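Local coordinates for uncharacterized protein lp_2664 (PDB 2PJQ) that is of unknown function but carries an HD domain, consistent with a metal-dependent phosphohydrolase, at residues 97-109 with 117-129. Numbering follows the deposited sequence.
Sequences AIFAIIDHMSFSK and LSLEGQVVQDADR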
# COMPACT_ATOMS: atom_id res chain seq x y z
N ALA B 97 -32.85 11.96 1.38
CA ALA B 97 -31.76 12.77 0.84
C ALA B 97 -30.36 12.24 1.15
O ALA B 97 -29.40 12.59 0.45
CB ALA B 97 -31.90 14.22 1.31
N ILE B 98 -30.25 11.41 2.18
CA ILE B 98 -28.98 10.83 2.59
C ILE B 98 -28.60 9.66 1.70
O ILE B 98 -27.44 9.50 1.32
CB ILE B 98 -29.06 10.38 4.05
CG1 ILE B 98 -29.31 11.60 4.93
CG2 ILE B 98 -27.78 9.64 4.47
CD1 ILE B 98 -29.46 11.31 6.41
N PHE B 99 -29.56 8.81 1.36
CA PHE B 99 -29.24 7.68 0.50
C PHE B 99 -29.11 8.16 -0.92
O PHE B 99 -28.34 7.59 -1.70
CB PHE B 99 -30.30 6.61 0.61
CG PHE B 99 -30.23 5.83 1.89
CD1 PHE B 99 -29.32 4.79 2.04
CD2 PHE B 99 -31.06 6.14 2.97
CE1 PHE B 99 -29.24 4.08 3.22
CE2 PHE B 99 -30.99 5.43 4.15
CZ PHE B 99 -30.07 4.39 4.28
N ALA B 100 -29.84 9.23 -1.22
CA ALA B 100 -29.81 9.84 -2.53
C ALA B 100 -28.37 10.09 -2.90
O ALA B 100 -27.96 9.89 -4.03
CB ALA B 100 -30.56 11.14 -2.49
N ILE B 101 -27.59 10.54 -1.92
CA ILE B 101 -26.18 10.82 -2.14
C ILE B 101 -25.37 9.52 -2.13
O ILE B 101 -25.12 8.91 -3.15
CB ILE B 101 -25.64 11.76 -1.04
CG1 ILE B 101 -26.29 13.14 -1.17
CG2 ILE B 101 -24.12 11.86 -1.14
CD1 ILE B 101 -25.97 14.08 -0.04
N ILE B 102 -24.97 9.12 -0.94
CA ILE B 102 -24.20 7.91 -0.74
C ILE B 102 -24.36 6.87 -1.83
O ILE B 102 -23.39 6.53 -2.51
CB ILE B 102 -24.58 7.28 0.58
CG1 ILE B 102 -24.51 8.34 1.67
CG2 ILE B 102 -23.67 6.13 0.88
CD1 ILE B 102 -25.12 7.87 2.94
N ASP B 103 -25.58 6.40 -2.03
CA ASP B 103 -25.85 5.36 -3.01
C ASP B 103 -25.74 5.69 -4.50
O ASP B 103 -25.80 4.78 -5.33
CB ASP B 103 -27.22 4.73 -2.73
CG ASP B 103 -27.28 4.06 -1.36
OD1 ASP B 103 -26.31 3.37 -0.98
OD2 ASP B 103 -28.30 4.21 -0.65
N HIS B 104 -25.56 6.97 -4.85
CA HIS B 104 -25.48 7.38 -6.25
C HIS B 104 -24.39 8.41 -6.51
O HIS B 104 -24.59 9.38 -7.23
CB HIS B 104 -26.81 7.99 -6.69
CG HIS B 104 -28.00 7.17 -6.30
ND1 HIS B 104 -28.27 5.94 -6.87
CD2 HIS B 104 -28.97 7.39 -5.39
CE1 HIS B 104 -29.36 5.44 -6.31
NE2 HIS B 104 -29.80 6.29 -5.41
N MSE B 105 -23.22 8.19 -5.92
CA MSE B 105 -22.11 9.12 -6.08
C MSE B 105 -20.83 8.34 -6.33
O MSE B 105 -19.79 8.92 -6.65
CB MSE B 105 -21.94 9.91 -4.81
CG MSE B 105 -21.80 8.99 -3.62
SE MSE B 105 -20.95 9.87 -2.18
CE MSE B 105 -19.31 8.85 -2.13
N SER B 106 -20.89 7.03 -6.16
CA SER B 106 -19.70 6.23 -6.39
C SER B 106 -19.41 6.10 -7.88
O SER B 106 -20.31 6.12 -8.72
CB SER B 106 -19.84 4.85 -5.75
OG SER B 106 -19.89 4.93 -4.34
N PHE B 107 -18.12 6.00 -8.18
CA PHE B 107 -17.60 5.85 -9.53
C PHE B 107 -18.10 4.50 -10.07
O PHE B 107 -18.40 4.37 -11.25
CB PHE B 107 -16.07 5.84 -9.46
CG PHE B 107 -15.40 5.64 -10.79
CD1 PHE B 107 -15.24 6.70 -11.67
CD2 PHE B 107 -14.86 4.41 -11.11
CE1 PHE B 107 -14.55 6.53 -12.86
CE2 PHE B 107 -14.16 4.23 -12.30
CZ PHE B 107 -14.00 5.30 -13.18
N SER B 108 -18.18 3.51 -9.18
CA SER B 108 -18.64 2.18 -9.55
C SER B 108 -20.00 2.28 -10.22
O SER B 108 -20.30 1.56 -11.18
CB SER B 108 -18.73 1.28 -8.31
OG SER B 108 -19.59 1.81 -7.32
N LYS B 109 -20.83 3.20 -9.72
CA LYS B 109 -22.17 3.40 -10.26
C LYS B 109 -22.15 4.04 -11.64
O LYS B 109 -22.77 3.53 -12.57
CB LYS B 109 -23.00 4.26 -9.30
CG LYS B 109 -23.57 3.50 -8.12
CD LYS B 109 -24.44 2.34 -8.59
CE LYS B 109 -25.32 1.78 -7.48
NZ LYS B 109 -26.43 2.71 -7.11
N LEU B 117 -26.60 14.51 -9.68
CA LEU B 117 -26.50 14.58 -8.23
C LEU B 117 -26.93 15.92 -7.61
O LEU B 117 -27.15 16.89 -8.33
CB LEU B 117 -25.05 14.29 -7.87
CG LEU B 117 -24.74 13.37 -6.69
CD1 LEU B 117 -25.48 12.06 -6.85
CD2 LEU B 117 -23.25 13.15 -6.63
N SER B 118 -27.05 15.97 -6.28
CA SER B 118 -27.42 17.20 -5.59
C SER B 118 -26.18 18.09 -5.55
O SER B 118 -25.14 17.74 -6.12
CB SER B 118 -27.83 16.94 -4.14
OG SER B 118 -28.74 15.87 -4.03
N LEU B 119 -26.29 19.23 -4.88
CA LEU B 119 -25.13 20.10 -4.75
C LEU B 119 -24.40 19.53 -3.56
O LEU B 119 -23.16 19.51 -3.52
CB LEU B 119 -25.54 21.53 -4.44
CG LEU B 119 -24.38 22.52 -4.21
CD1 LEU B 119 -23.62 22.78 -5.49
CD2 LEU B 119 -24.95 23.81 -3.65
N GLU B 120 -25.16 19.04 -2.58
CA GLU B 120 -24.54 18.47 -1.41
C GLU B 120 -23.91 17.17 -1.83
O GLU B 120 -22.90 16.77 -1.28
CB GLU B 120 -25.56 18.23 -0.30
CG GLU B 120 -27.00 18.55 -0.66
CD GLU B 120 -27.19 19.99 -1.04
OE1 GLU B 120 -27.00 20.86 -0.17
OE2 GLU B 120 -27.53 20.25 -2.22
N GLY B 121 -24.49 16.53 -2.84
CA GLY B 121 -23.92 15.27 -3.33
C GLY B 121 -22.60 15.50 -4.06
O GLY B 121 -21.61 14.82 -3.81
N GLN B 122 -22.59 16.46 -4.97
CA GLN B 122 -21.38 16.77 -5.71
C GLN B 122 -20.30 17.10 -4.71
O GLN B 122 -19.14 16.78 -4.93
CB GLN B 122 -21.62 17.96 -6.62
CG GLN B 122 -22.63 17.67 -7.73
CD GLN B 122 -23.02 18.90 -8.51
OE1 GLN B 122 -22.30 19.91 -8.54
NE2 GLN B 122 -24.18 18.83 -9.16
N VAL B 123 -20.67 17.73 -3.61
CA VAL B 123 -19.68 18.07 -2.61
C VAL B 123 -19.15 16.84 -1.87
O VAL B 123 -17.95 16.72 -1.66
CB VAL B 123 -20.24 19.10 -1.60
CG1 VAL B 123 -19.28 19.25 -0.43
CG2 VAL B 123 -20.38 20.45 -2.29
N VAL B 124 -20.02 15.92 -1.48
CA VAL B 124 -19.56 14.73 -0.78
C VAL B 124 -18.61 13.99 -1.73
O VAL B 124 -17.46 13.69 -1.38
CB VAL B 124 -20.74 13.79 -0.38
CG1 VAL B 124 -20.31 12.80 0.70
CG2 VAL B 124 -21.90 14.62 0.13
N GLN B 125 -19.08 13.74 -2.94
CA GLN B 125 -18.27 13.05 -3.95
C GLN B 125 -16.89 13.68 -4.15
O GLN B 125 -15.86 12.99 -4.10
CB GLN B 125 -19.03 13.01 -5.27
CG GLN B 125 -18.21 12.47 -6.41
CD GLN B 125 -19.01 12.30 -7.69
OE1 GLN B 125 -19.80 11.37 -7.82
NE2 GLN B 125 -18.79 13.20 -8.64
N ASP B 126 -16.87 14.98 -4.40
CA ASP B 126 -15.60 15.67 -4.61
C ASP B 126 -14.70 15.53 -3.40
O ASP B 126 -13.49 15.41 -3.52
CB ASP B 126 -15.84 17.15 -4.90
CG ASP B 126 -16.33 17.39 -6.30
OD1 ASP B 126 -16.20 16.46 -7.14
OD2 ASP B 126 -16.82 18.50 -6.58
N ALA B 127 -15.30 15.55 -2.22
CA ALA B 127 -14.52 15.42 -1.00
C ALA B 127 -13.94 14.01 -0.90
O ALA B 127 -12.75 13.84 -0.63
CB ALA B 127 -15.40 15.70 0.19
N ASP B 128 -14.78 13.01 -1.15
CA ASP B 128 -14.33 11.63 -1.05
C ASP B 128 -13.23 11.31 -2.05
O ASP B 128 -12.21 10.72 -1.69
CB ASP B 128 -15.51 10.69 -1.26
CG ASP B 128 -15.31 9.36 -0.57
OD1 ASP B 128 -15.28 9.35 0.67
OD2 ASP B 128 -15.18 8.33 -1.27
N ARG B 129 -13.42 11.69 -3.31
CA ARG B 129 -12.41 11.42 -4.33
C ARG B 129 -11.15 12.20 -4.06
O ARG B 129 -10.04 11.69 -4.24
CB ARG B 129 -12.95 11.75 -5.72
CG ARG B 129 -13.98 10.74 -6.19
CD ARG B 129 -14.75 11.20 -7.41
NE ARG B 129 -15.81 10.25 -7.71
CZ ARG B 129 -16.63 10.33 -8.75
NH1 ARG B 129 -16.52 11.33 -9.62
NH2 ARG B 129 -17.57 9.40 -8.92
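Ile101 meets helix 119-129 through CG1, CG2 and CD1. Its CG1 lies on the bare backbone of Gly121, with CG1 3.8 Å from Gly121 CA. With chi1 at -67°, CG1 stands beside the backbone N and CG2 is anti to it; this puts CG2 against Val124 CG2 (3.8 Å), and the two side chains cross at about a right angle. The end atom CD1 continues to Glu120 CB, 4.2 Å away. Cutting Ile101 back to an alanine is likely to open a gap over Gly121 and take from Val124 CG2 the methyl that packs on it. Four residues on, in the loop, selenomethionine Met105 touches Leu117 and Val124. Its CB is 3.9 Å from Leu117 CD2, and its SE lies 4.2 Å from Val124 CG1. The chain bends at chi3 (-113°), and its CE ends 4.3 Å from Asp128 OD2. Asp128 belongs to a probable H...HD...D set of the HD-domain type with His34, His63 and Asp64; no metal is bound to them here. In the all-helical HD fold the contact sets helix 97-102 and the loop after it against helix 119-129; the helix axes come within 9.3 Å, their N-to-C directions 44° apart. Further along, the extended Arg129 reaches the turn after Met105, with NH2 3.9 Å from Phe107 CB. Ser106 OG makes a weak hydrogen bond to His63. Leu55 and Ala59 of helix 53-62 also touch the Ile101 side chain, while Glu120 OE1 is hydrogen-bonded to Asn52 N.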